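Local coordinates for protein piwi (Drosophila melanogaster, PDB 6KR6) that binds piRNAs and, in complex with them, represses transposable elements by governing their methylation and silencing, at residues A[722-730]-A[739-747]; A[555-563]-A[802-810]. All blocks are in the same frame, centred on the assembly; numbering follows the deposited sequence.

How the interactions relate
Interactions 1 and 2 lie with their centres about 30 Å apart and their nearest atoms about 17 Å apart, so they do not touch. Along the chain, 555-563 comes first, then the hairpin of interaction 1, and finally 802-810, the C-terminal end of the chain, which returns to helix 546-560. Interaction 1 joins strands 725-729 and 741-745, linked through strand 687-695 to strand 646-652, which carries D652, a probable active-site residue of the RNase H-like PIWI domain. Interaction 2 holds the 5' end of the guide RNA. The segment running from R776 into helix 779-795 touches both contacts: R776 O is bonded to T741, and Y783 packs on F807 and L810.

Interaction 1. Residues A[722-730]-A[739-747]; sequences ERYDFYLVS and SPTSYNVLY
F726 and Y743 face each other as a hydrogen-bonded antiparallel pair, with F726 N to Y743 O and Y743 N to F726 O both 2.9 Å. L728 and T741 form the next such pair. The tight part lies on the face of F726, L728 and Y743. With chi1 at 61°, F726 sets its CG between its own N and carbonyl carbon, and the ring turns back over its partner: Y743 CB sits over one face, 3.9 Å from the F726 ring centroid. The two rings, 23° from parallel, are slid apart and barely overlap. Leucine suits its place because L728 brings both CB (3.4 Å) and its branch CD2 (3.5 Å) to Y743 CE2. Replacing F726 by an alanine would probably strip the aromatic cover from Y743 CB and CD2 and open a gap toward Q758 of helix 754-764. Pairing continues where V745 N bonds Y724 O at 2.9 Å, but contact is looser there: R723 and Y724 are partly exposed, V745 CG2 lies toward the rim of one Y724 ring face, and N744 ND2 bonds Y724 O weakly. Strand 725-729 also pairs with 712-714, strand 741-745 with 687-695, and helix 754-764 packs against Y724, F726, L728 and Y743.

Interaction 2. Residues A[555-563]-A[802-810]; sequences IQLNCKLGY and ALEKKFYYL. With ZN (zinc ion), chain C; nucleotides of chain B.
Q556 and L810 meet at a zinc ion, held by Q556 OE1 at 2.0 Å and by both oxygens of the C-terminal carboxylate, L810 O at 2.2 Å and L810 OXT at 2.5 Å. The Q556 side chain is fully extended, CG anti to the backbone N (chi1 -174°), carrying the amide from the helix to the metal. A glutamine suits the place because the two atoms of its amide do different work: OE1 binds zinc, while NE2 donates a nearly straight bond to O3' of A2 of chain B, 3.0 Å away. K560, one helical turn on, starts away from 802-810 but bends at chi2 (-86°) and again at its end. NZ thereby reaches Q556 OE1 at 3.2 Å from above the carbonyl plane, and its charge probably helps offset the carboxylate and the U1 phosphate. Its CD passes beside F807 O. C559, between Q556 and K560 in sequence, directs its small CB at F807 CB, 3.9 Å away, and at L810 CD1; SG stands obliquely to the F807 ring, 5.5 Å from its centroid, and F807 N bonds C559 O weakly. G562, just past the helix, has positive phi in a Schellman motif; a CB here would press on K805 O, K806 CG and the preceding carbonyl oxygen. U1 OP2 and OP3 and U3 OP1 of chain B complete the metal shell. Such metal-bridged capture of the guide's first and third phosphates is typical of the 5'-phosphate pocket of PIWI-clade Argonautes, at the MID-PIWI interface between helix 546-560 and the C-terminal carboxylate, where magnesium is the likely natural ion.

Interaction 1. Residues A[722-730]-A[739-747]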
loop_
_atom_site.group_PDB
_atom_site.type_symbol
_atom_site.label_atom_id
_atom_site.label_comp_id
_atom_site.label_asym_id
_atom_site.label_seq_id
_atom_site.Cartn_x
_atom_site.Cartn_y
_atom_site.Cartn_z
ATOM N N GLU A 722 -14.332 4.835 -14.238
ATOM C CA GLU A 722 -14.785 3.506 -14.633
ATOM C C GLU A 722 -15.103 2.628 -13.430
ATOM O O GLU A 722 -15.941 1.722 -13.530
ATOM C CB GLU A 722 -13.729 2.831 -15.509
ATOM C CG GLU A 722 -12.353 2.740 -14.865
ATOM C CD GLU A 722 -11.803 1.326 -14.858
ATOM O OE1 GLU A 722 -12.607 0.372 -14.791
ATOM O OE2 GLU A 722 -10.566 1.170 -14.923
ATOM N N ARG A 723 -14.459 2.873 -12.295
ATOM C CA ARG A 723 -14.597 2.013 -11.130
ATOM C C ARG A 723 -15.785 2.428 -10.273
ATOM O O ARG A 723 -16.074 3.618 -10.117
ATOM C CB ARG A 723 -13.321 2.043 -10.286
ATOM C CG ARG A 723 -12.331 0.938 -10.612
ATOM C CD ARG A 723 -11.096 1.461 -11.329
ATOM N NE ARG A 723 -10.378 2.471 -10.555
ATOM C CZ ARG A 723 -9.590 2.208 -9.515
ATOM N NH1 ARG A 723 -8.977 3.196 -8.883
ATOM N NH2 ARG A 723 -9.420 0.964 -9.098
ATOM N N TYR A 724 -16.478 1.430 -9.728
ATOM C CA TYR A 724 -17.440 1.641 -8.649
ATOM C C TYR A 724 -16.657 1.544 -7.346
ATOM O O TYR A 724 -16.403 0.448 -6.839
ATOM C CB TYR A 724 -18.572 0.621 -8.714
ATOM C CG TYR A 724 -19.463 0.592 -7.487
ATOM C CD1 TYR A 724 -19.754 1.755 -6.780
ATOM C CD2 TYR A 724 -20.004 -0.604 -7.028
ATOM C CE1 TYR A 724 -20.560 1.727 -5.655
ATOM C CE2 TYR A 724 -20.811 -0.641 -5.907
ATOM C CZ TYR A 724 -21.085 0.527 -5.225
ATOM O OH TYR A 724 -21.888 0.492 -4.108
ATOM N N ASP A 725 -16.270 2.694 -6.802
ATOM C CA ASP A 725 -15.397 2.726 -5.641
ATOM C C ASP A 725 -15.646 4.004 -4.856
ATOM O O ASP A 725 -16.415 4.876 -5.268
ATOM C CB ASP A 725 -13.925 2.622 -6.055
ATOM C CG ASP A 725 -13.553 3.612 -7.137
ATOM O OD1 ASP A 725 -14.465 4.127 -7.814
ATOM O OD2 ASP A 725 -12.343 3.875 -7.309
ATOM N N PHE A 726 -14.978 4.101 -3.709
ATOM C CA PHE A 726 -15.103 5.277 -2.858
ATOM C C PHE A 726 -13.885 5.372 -1.950
ATOM O O PHE A 726 -13.044 4.470 -1.897
ATOM C CB PHE A 726 -16.398 5.241 -2.036
ATOM C CG PHE A 726 -16.501 4.063 -1.102
ATOM C CD1 PHE A 726 -17.064 2.871 -1.528
ATOM C CD2 PHE A 726 -16.051 4.154 0.206
ATOM C CE1 PHE A 726 -17.167 1.790 -0.672
ATOM C CE2 PHE A 726 -16.151 3.077 1.066
ATOM C CZ PHE A 726 -16.710 1.893 0.627
ATOM N N TYR A 727 -13.801 6.494 -1.243
ATOM C CA TYR A 727 -12.800 6.717 -0.213
ATOM C C TYR A 727 -13.480 6.772 1.147
ATOM O O TYR A 727 -14.637 7.184 1.268
ATOM C CB TYR A 727 -12.024 8.018 -0.452
ATOM C CG TYR A 727 -11.199 8.041 -1.718
ATOM C CD1 TYR A 727 -10.009 7.329 -1.810
ATOM C CD2 TYR A 727 -11.597 8.794 -2.816
ATOM C CE1 TYR A 727 -9.247 7.355 -2.964
ATOM C CE2 TYR A 727 -10.842 8.827 -3.973
ATOM C CZ TYR A 727 -9.669 8.107 -4.042
ATOM O OH TYR A 727 -8.918 8.139 -5.194
ATOM N N LEU A 728 -12.747 6.354 2.174
ATOM C CA LEU A 728 -13.252 6.375 3.538
ATOM C C LEU A 728 -12.111 6.700 4.486
ATOM O O LEU A 728 -11.013 6.147 4.359
ATOM C CB LEU A 728 -13.896 5.036 3.917
ATOM C CG LEU A 728 -14.183 4.762 5.398
ATOM C CD1 LEU A 728 -15.273 5.676 5.932
ATOM C CD2 LEU A 728 -14.552 3.299 5.627
ATOM N N VAL A 729 -12.371 7.609 5.416
ATOM C CA VAL A 729 -11.481 7.874 6.537
ATOM C C VAL A 729 -12.135 7.257 7.764
ATOM O O VAL A 729 -13.209 7.690 8.192
ATOM C CB VAL A 729 -11.229 9.376 6.724
ATOM C CG1 VAL A 729 -10.667 9.646 8.112
ATOM C CG2 VAL A 729 -10.275 9.886 5.658
ATOM N N SER A 730 -11.501 6.230 8.316
ATOM C CA SER A 730 -12.032 5.514 9.466
ATOM C C SER A 730 -11.217 5.716 10.730
ATOM O O SER A 730 -11.788 5.783 11.819
ATOM C CB SER A 730 -12.118 4.015 9.157
ATOM O OG SER A 730 -10.867 3.520 8.713
ATOM N N SER A 739 -4.061 9.262 5.600
ATOM C CA SER A 739 -4.091 8.555 4.328
ATOM C C SER A 739 -5.435 7.853 4.216
ATOM O O SER A 739 -5.652 6.841 4.900
ATOM C CB SER A 739 -2.949 7.543 4.239
ATOM O OG SER A 739 -1.723 8.116 4.662
ATOM N N PRO A 740 -6.367 8.346 3.402
ATOM C CA PRO A 740 -7.684 7.706 3.324
ATOM C C PRO A 740 -7.588 6.344 2.661
ATOM O O PRO A 740 -6.706 6.091 1.837
ATOM C CB PRO A 740 -8.501 8.682 2.471
ATOM C CG PRO A 740 -7.488 9.338 1.606
ATOM C CD PRO A 740 -6.240 9.462 2.447
ATOM N N THR A 741 -8.501 5.453 3.039
ATOM C CA THR A 741 -8.548 4.125 2.453
ATOM C C THR A 741 -9.460 4.142 1.235
ATOM O O THR A 741 -10.527 4.761 1.251
ATOM C CB THR A 741 -9.047 3.098 3.472
ATOM O OG1 THR A 741 -8.428 3.346 4.740
ATOM C CG2 THR A 741 -8.696 1.692 3.020
ATOM N N SER A 742 -9.028 3.472 0.171
ATOM C CA SER A 742 -9.782 3.399 -1.074
ATOM C C SER A 742 -10.398 2.013 -1.193
ATOM O O SER A 742 -9.677 1.012 -1.268
ATOM C CB SER A 742 -8.886 3.695 -2.277
ATOM O OG SER A 742 -9.606 3.557 -3.491
ATOM N N TYR A 743 -11.727 1.954 -1.206
ATOM C CA TYR A 743 -12.458 0.701 -1.339
ATOM C C TYR A 743 -13.028 0.627 -2.748
ATOM O O TYR A 743 -13.848 1.469 -3.133
ATOM C CB TYR A 743 -13.565 0.595 -0.291
ATOM C CG TYR A 743 -13.065 0.736 1.127
ATOM C CD1 TYR A 743 -12.693 -0.377 1.868
ATOM C CD2 TYR A 743 -12.958 1.984 1.725
ATOM C CE1 TYR A 743 -12.233 -0.252 3.163
ATOM C CE2 TYR A 743 -12.497 2.117 3.018
ATOM C CZ TYR A 743 -12.139 0.997 3.734
ATOM O OH TYR A 743 -11.681 1.123 5.025
ATOM N N ASN A 744 -12.597 -0.380 -3.504
ATOM C CA ASN A 744 -12.935 -0.531 -4.916
ATOM C C ASN A 744 -13.757 -1.801 -5.090
ATOM O O ASN A 744 -13.226 -2.911 -4.980
ATOM C CB ASN A 744 -11.669 -0.571 -5.770
ATOM C CG ASN A 744 -11.956 -0.459 -7.253
ATOM O OD1 ASN A 744 -11.044 -0.529 -8.071
ATOM N ND2 ASN A 744 -13.222 -0.271 -7.607
ATOM N N VAL A 745 -15.044 -1.636 -5.389
ATOM C CA VAL A 745 -15.973 -2.754 -5.514
ATOM C C VAL A 745 -15.911 -3.246 -6.957
ATOM O O VAL A 745 -16.549 -2.684 -7.849
ATOM C CB VAL A 745 -17.393 -2.352 -5.117
ATOM C CG1 VAL A 745 -18.321 -3.550 -5.190
ATOM C CG2 VAL A 745 -17.400 -1.741 -3.724
ATOM N N LEU A 746 -15.136 -4.308 -7.188
ATOM C CA LEU A 746 -15.040 -4.869 -8.532
ATOM C C LEU A 746 -16.337 -5.561 -8.932
ATOM O O LEU A 746 -16.884 -5.301 -10.011
ATOM C CB LEU A 746 -13.861 -5.837 -8.614
ATOM C CG LEU A 746 -12.487 -5.201 -8.416
ATOM C CD1 LEU A 746 -11.389 -6.184 -8.773
ATOM C CD2 LEU A 746 -12.367 -3.931 -9.243
ATOM N N TYR A 747 -16.848 -6.444 -8.077
ATOM C CA TYR A 747 -18.103 -7.135 -8.332
ATOM C C TYR A 747 -19.038 -6.969 -7.144
ATOM O O TYR A 747 -18.596 -6.964 -5.991
ATOM C CB TYR A 747 -17.882 -8.627 -8.606
ATOM C CG TYR A 747 -19.165 -9.368 -8.896
ATOM C CD1 TYR A 747 -19.764 -9.288 -10.146
ATOM C CD2 TYR A 747 -19.786 -10.137 -7.919
ATOM C CE1 TYR A 747 -20.941 -9.957 -10.418
ATOM C CE2 TYR A 747 -20.964 -10.810 -8.182
ATOM C CZ TYR A 747 -21.537 -10.716 -9.433
ATOM O OH TYR A 747 -22.708 -11.385 -9.701
#

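Interaction 2. Residues A[555-563]-A[802-810]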
loop_
_atom_site.group_PDB
_atom_site.type_symbol
_atom_site.label_atom_id
_atom_site.label_comp_id
_atom_site.label_asym_id
_atom_site.label_seq_id
_atom_site.Cartn_x
_atom_site.Cartn_y
_atom_site.Cartn_z
ATOM N N ILE A 555 -7.808 -8.161 27.457
ATOM C CA ILE A 555 -8.593 -8.234 26.224
ATOM C C ILE A 555 -7.893 -9.131 25.206
ATOM O O ILE A 555 -8.515 -10.000 24.574
ATOM C CB ILE A 555 -8.842 -6.824 25.660
ATOM C CG1 ILE A 555 -9.630 -5.977 26.660
ATOM C CG2 ILE A 555 -9.587 -6.902 24.335
ATOM C CD1 ILE A 555 -9.771 -4.529 26.244
ATOM N N GLN A 556 -6.581 -8.936 25.041
ATOM C CA GLN A 556 -5.819 -9.770 24.115
ATOM C C GLN A 556 -5.890 -11.241 24.507
ATOM O O GLN A 556 -6.009 -12.112 23.643
ATOM C CB GLN A 556 -4.364 -9.300 24.046
ATOM C CG GLN A 556 -3.524 -10.030 22.998
ATOM C CD GLN A 556 -2.145 -9.416 22.807
ATOM O OE1 GLN A 556 -1.352 -9.880 21.981
ATOM N NE2 GLN A 556 -1.854 -8.366 23.565
ATOM N N LEU A 557 -5.828 -11.533 25.809
ATOM C CA LEU A 557 -5.887 -12.916 26.277
ATOM C C LEU A 557 -7.257 -13.530 26.020
ATOM O O LEU A 557 -7.357 -14.681 25.570
ATOM C CB LEU A 557 -5.551 -12.982 27.767
ATOM C CG LEU A 557 -4.143 -12.583 28.211
ATOM C CD1 LEU A 557 -4.034 -12.592 29.728
ATOM C CD2 LEU A 557 -3.102 -13.495 27.593
ATOM N N ASN A 558 -8.323 -12.782 26.318
ATOM C CA ASN A 558 -9.672 -13.238 25.999
ATOM C C ASN A 558 -9.792 -13.582 24.521
ATOM O O ASN A 558 -10.415 -14.585 24.155
ATOM C CB ASN A 558 -10.694 -12.165 26.387
ATOM C CG ASN A 558 -12.113 -12.704 26.452
ATOM O OD1 ASN A 558 -12.359 -13.769 27.014
ATOM N ND2 ASN A 558 -13.054 -11.965 25.874
ATOM N N CYS A 559 -9.183 -12.765 23.654
ATOM C CA CYS A 559 -9.203 -13.074 22.225
ATOM C C CYS A 559 -8.387 -14.322 21.911
ATOM O O CYS A 559 -8.818 -15.169 21.118
ATOM C CB CYS A 559 -8.686 -11.886 21.419
ATOM S SG CYS A 559 -9.773 -10.459 21.467
ATOM N N LYS A 560 -7.201 -14.444 22.514
ATOM C CA LYS A 560 -6.375 -15.635 22.334
ATOM C C LYS A 560 -7.139 -16.899 22.693
ATOM O O LYS A 560 -6.902 -17.959 22.099
ATOM C CB LYS A 560 -5.107 -15.539 23.186
ATOM C CG LYS A 560 -4.174 -14.395 22.833
ATOM C CD LYS A 560 -3.215 -14.759 21.719
ATOM C CE LYS A 560 -2.339 -13.575 21.362
ATOM N NZ LYS A 560 -1.606 -13.030 22.538
ATOM N N LEU A 561 -8.050 -16.811 23.662
ATOM C CA LEU A 561 -8.883 -17.954 24.007
ATOM C C LEU A 561 -9.993 -18.202 22.994
ATOM O O LEU A 561 -10.597 -19.278 23.011
ATOM C CB LEU A 561 -9.498 -17.764 25.392
ATOM C CG LEU A 561 -8.523 -17.621 26.557
ATOM C CD1 LEU A 561 -9.248 -17.916 27.851
ATOM C CD2 LEU A 561 -7.319 -18.537 26.388
ATOM N N GLY A 562 -10.277 -17.239 22.123
ATOM C CA GLY A 562 -11.304 -17.422 21.116
ATOM C C GLY A 562 -12.665 -16.914 21.539
ATOM O O GLY A 562 -13.691 -17.518 21.212
ATOM N N TYR A 563 -12.689 -15.804 22.268
ATOM C CA TYR A 563 -13.921 -15.191 22.733
ATOM C C TYR A 563 -13.964 -13.734 22.291
ATOM O O TYR A 563 -12.966 -13.165 21.840
ATOM C CB TYR A 563 -14.057 -15.323 24.256
ATOM C CG TYR A 563 -14.246 -16.759 24.700
ATOM C CD1 TYR A 563 -13.157 -17.607 24.865
ATOM C CD2 TYR A 563 -15.515 -17.274 24.934
ATOM C CE1 TYR A 563 -13.327 -18.919 25.258
ATOM C CE2 TYR A 563 -15.695 -18.585 25.328
ATOM C CZ TYR A 563 -14.599 -19.403 25.489
ATOM O OH TYR A 563 -14.773 -20.709 25.882
ATOM N N ALA A 802 -5.473 -26.645 14.923
ATOM C CA ALA A 802 -6.348 -26.627 16.090
ATOM C C ALA A 802 -6.739 -25.214 16.499
ATOM O O ALA A 802 -7.757 -25.036 17.178
ATOM C CB ALA A 802 -5.678 -27.339 17.266
ATOM N N LEU A 803 -5.962 -24.209 16.098
ATOM C CA LEU A 803 -6.186 -22.826 16.486
ATOM C C LEU A 803 -7.043 -22.062 15.482
ATOM O O LEU A 803 -6.986 -20.826 15.450
ATOM C CB LEU A 803 -4.842 -22.119 16.670
ATOM C CG LEU A 803 -3.801 -22.923 17.453
ATOM C CD1 LEU A 803 -2.407 -22.327 17.307
ATOM C CD2 LEU A 803 -4.201 -23.007 18.915
ATOM N N GLU A 804 -7.836 -22.767 14.671
ATOM C CA GLU A 804 -8.569 -22.120 13.585
ATOM C C GLU A 804 -9.554 -21.073 14.092
ATOM O O GLU A 804 -9.833 -20.096 13.388
ATOM C CB GLU A 804 -9.311 -23.169 12.756
ATOM C CG GLU A 804 -8.436 -23.953 11.794
ATOM C CD GLU A 804 -9.186 -25.082 11.108
ATOM O OE1 GLU A 804 -8.782 -25.476 9.993
ATOM O OE2 GLU A 804 -10.184 -25.571 11.680
ATOM N N LYS A 805 -10.089 -21.252 15.298
ATOM C CA LYS A 805 -11.138 -20.382 15.817
ATOM C C LYS A 805 -10.635 -19.402 16.869
ATOM O O LYS A 805 -11.447 -18.748 17.531
ATOM C CB LYS A 805 -12.277 -21.225 16.394
ATOM C CG LYS A 805 -13.066 -22.008 15.360
ATOM C CD LYS A 805 -13.873 -21.080 14.471
ATOM C CE LYS A 805 -14.700 -20.107 15.300
ATOM N NZ LYS A 805 -15.519 -20.801 16.334
ATOM N N LYS A 806 -9.324 -19.272 17.034
ATOM C CA LYS A 806 -8.751 -18.431 18.069
ATOM C C LYS A 806 -7.906 -17.331 17.442
ATOM O O LYS A 806 -7.351 -17.499 16.352
ATOM C CB LYS A 806 -7.904 -19.264 19.037
ATOM C CG LYS A 806 -8.647 -20.456 19.618
ATOM C CD LYS A 806 -7.777 -21.264 20.567
ATOM C CE LYS A 806 -8.571 -22.396 21.203
ATOM N NZ LYS A 806 -7.765 -23.161 22.192
ATOM N N PHE A 807 -7.824 -16.200 18.136
ATOM C CA PHE A 807 -6.999 -15.071 17.702
ATOM C C PHE A 807 -5.566 -15.208 18.204
ATOM O O PHE A 807 -5.002 -14.288 18.795
ATOM C CB PHE A 807 -7.615 -13.761 18.177
ATOM C CG PHE A 807 -8.749 -13.278 17.324
ATOM C CD1 PHE A 807 -8.541 -12.949 15.995
ATOM C CD2 PHE A 807 -10.017 -13.125 17.855
ATOM C CE1 PHE A 807 -9.578 -12.495 15.208
ATOM C CE2 PHE A 807 -11.059 -12.668 17.072
ATOM C CZ PHE A 807 -10.837 -12.352 15.748
ATOM N N TYR A 808 -4.967 -16.375 17.954
ATOM C CA TYR A 808 -3.648 -16.678 18.499
ATOM C C TYR A 808 -2.580 -15.716 17.995
ATOM O O TYR A 808 -1.584 -15.478 18.688
ATOM C CB TYR A 808 -3.265 -18.124 18.163
ATOM C CG TYR A 808 -3.283 -18.466 16.684
ATOM C CD1 TYR A 808 -4.480 -18.673 16.010
ATOM C CD2 TYR A 808 -2.099 -18.608 15.969
ATOM C CE1 TYR A 808 -4.501 -18.991 14.664
ATOM C CE2 TYR A 808 -2.112 -18.930 14.621
ATOM C CZ TYR A 808 -3.315 -19.119 13.975
ATOM O OH TYR A 808 -3.334 -19.440 12.635
ATOM N N TYR A 809 -2.772 -15.145 16.810
ATOM C CA TYR A 809 -1.752 -14.327 16.168
ATOM C C TYR A 809 -1.769 -12.871 16.612
ATOM O O TYR A 809 -0.992 -12.073 16.077
ATOM C CB TYR A 809 -1.914 -14.400 14.647
ATOM C CG TYR A 809 -3.351 -14.304 14.186
ATOM C CD1 TYR A 809 -3.929 -13.073 13.895
ATOM C CD2 TYR A 809 -4.132 -15.444 14.044
ATOM C CE1 TYR A 809 -5.242 -12.984 13.475
ATOM C CE2 TYR A 809 -5.446 -15.364 13.627
ATOM C CZ TYR A 809 -5.996 -14.131 13.342
ATOM O OH TYR A 809 -7.306 -14.050 12.924
ATOM N N LEU A 810 -2.616 -12.498 17.566
ATOM C CA LEU A 810 -2.707 -11.100 17.982
ATOM C C LEU A 810 -1.557 -10.682 18.897
ATOM O O LEU A 810 -1.288 -9.492 19.053
ATOM C CB LEU A 810 -4.048 -10.835 18.672
ATOM C CG LEU A 810 -5.277 -10.813 17.760
ATOM C CD1 LEU A 810 -6.489 -10.285 18.512
ATOM C CD2 LEU A 810 -5.006 -9.982 16.514
ATOM O OXT LEU A 810 -0.869 -11.504 19.500
HETATM ZN ZN ZN C . 0.192 -9.570 20.687
ATOM O OP3 U B 1 1.161 -10.734 22.431
ATOM P P U B 1 2.251 -11.307 21.615
ATOM O OP1 U B 1 2.282 -12.771 21.853
ATOM O OP2 U B 1 2.065 -10.815 20.229
ATOM O "O5'" U B 1 3.632 -10.721 22.148
ATOM C "C5'" U B 1 3.980 -9.355 21.941
ATOM C "C4'" U B 1 5.125 -8.933 22.827
ATOM O "O4'" U B 1 6.372 -9.440 22.277
ATOM C "C3'" U B 1 5.309 -7.425 22.989
ATOM O "O3'" U B 1 5.719 -7.139 24.325
ATOM C "C2'" U B 1 6.450 -7.111 22.025
ATOM O "O2'" U B 1 7.196 -5.958 22.356
ATOM C "C1'" U B 1 7.294 -8.378 22.125
ATOM N N1 U B 1 8.118 -8.636 20.934
ATOM C C2 U B 1 9.391 -9.134 21.131
ATOM O O2 U B 1 9.838 -9.383 22.237
ATOM N N3 U B 1 10.118 -9.345 19.984
ATOM C C4 U B 1 9.715 -9.104 18.687
ATOM O O4 U B 1 10.488 -9.346 17.757
ATOM C C5 U B 1 8.389 -8.579 18.568
ATOM C C6 U B 1 7.656 -8.365 19.668
ATOM P P A B 2 5.246 -5.781 25.040
ATOM O OP1 A B 2 5.759 -4.652 24.222
ATOM O OP2 A B 2 5.575 -5.866 26.486
ATOM O "O5'" A B 2 3.660 -5.788 24.896
ATOM C "C5'" A B 2 2.865 -6.858 25.389
ATOM C "C4'" A B 2 1.405 -6.499 25.311
ATOM O "O4'" A B 2 1.110 -5.536 26.352
ATOM C "C3'" A B 2 0.983 -5.817 24.013
ATOM O "O3'" A B 2 0.603 -6.750 23.013
ATOM C "C2'" A B 2 -0.158 -4.905 24.445
ATOM O "O2'" A B 2 -1.375 -5.630 24.519
ATOM C "C1'" A B 2 0.261 -4.526 25.863
ATOM N N9 A B 2 0.996 -3.249 25.941
ATOM C C8 A B 2 2.309 -3.093 26.310
ATOM N N7 A B 2 2.713 -1.847 26.322
ATOM C C5 A B 2 1.585 -1.132 25.946
ATOM C C6 A B 2 1.358 0.243 25.771
ATOM N N6 A B 2 2.294 1.177 25.958
ATOM N N1 A B 2 0.121 0.632 25.391
ATOM C C2 A B 2 -0.816 -0.306 25.205
ATOM N N3 A B 2 -0.724 -1.628 25.338
ATOM C C4 A B 2 0.516 -1.981 25.716
ATOM P P U B 3 1.082 -6.562 21.493
ATOM O OP1 U B 3 0.436 -7.627 20.683
ATOM O OP2 U B 3 2.560 -6.418 21.491
ATOM O "O5'" U B 3 0.446 -5.169 21.054
ATOM C "C5'" U B 3 -0.957 -5.033 20.876
ATOM C "C4'" U B 3 -1.333 -3.613 20.533
ATOM O "O4'" U B 3 -0.911 -2.719 21.591
ATOM C "C3'" U B 3 -0.693 -3.036 19.279
ATOM O "O3'" U B 3 -1.393 -3.423 18.109
ATOM C "C2'" U B 3 -0.735 -1.529 19.530
ATOM O "O2'" U B 3 -1.985 -0.985 19.135
ATOM C "C1'" U B 3 -0.628 -1.446 21.059
ATOM N N1 U B 3 0.699 -0.990 21.538
ATOM C C2 U B 3 0.880 0.377 21.658
ATOM O O2 U B 3 0.010 1.184 21.375
ATOM N N3 U B 3 2.115 0.768 22.115
ATOM C C4 U B 3 3.165 -0.054 22.464
ATOM O O4 U B 3 4.218 0.450 22.859
ATOM C C5 U B 3 2.900 -1.455 22.320
ATOM C C6 U B 3 1.705 -1.865 21.876
#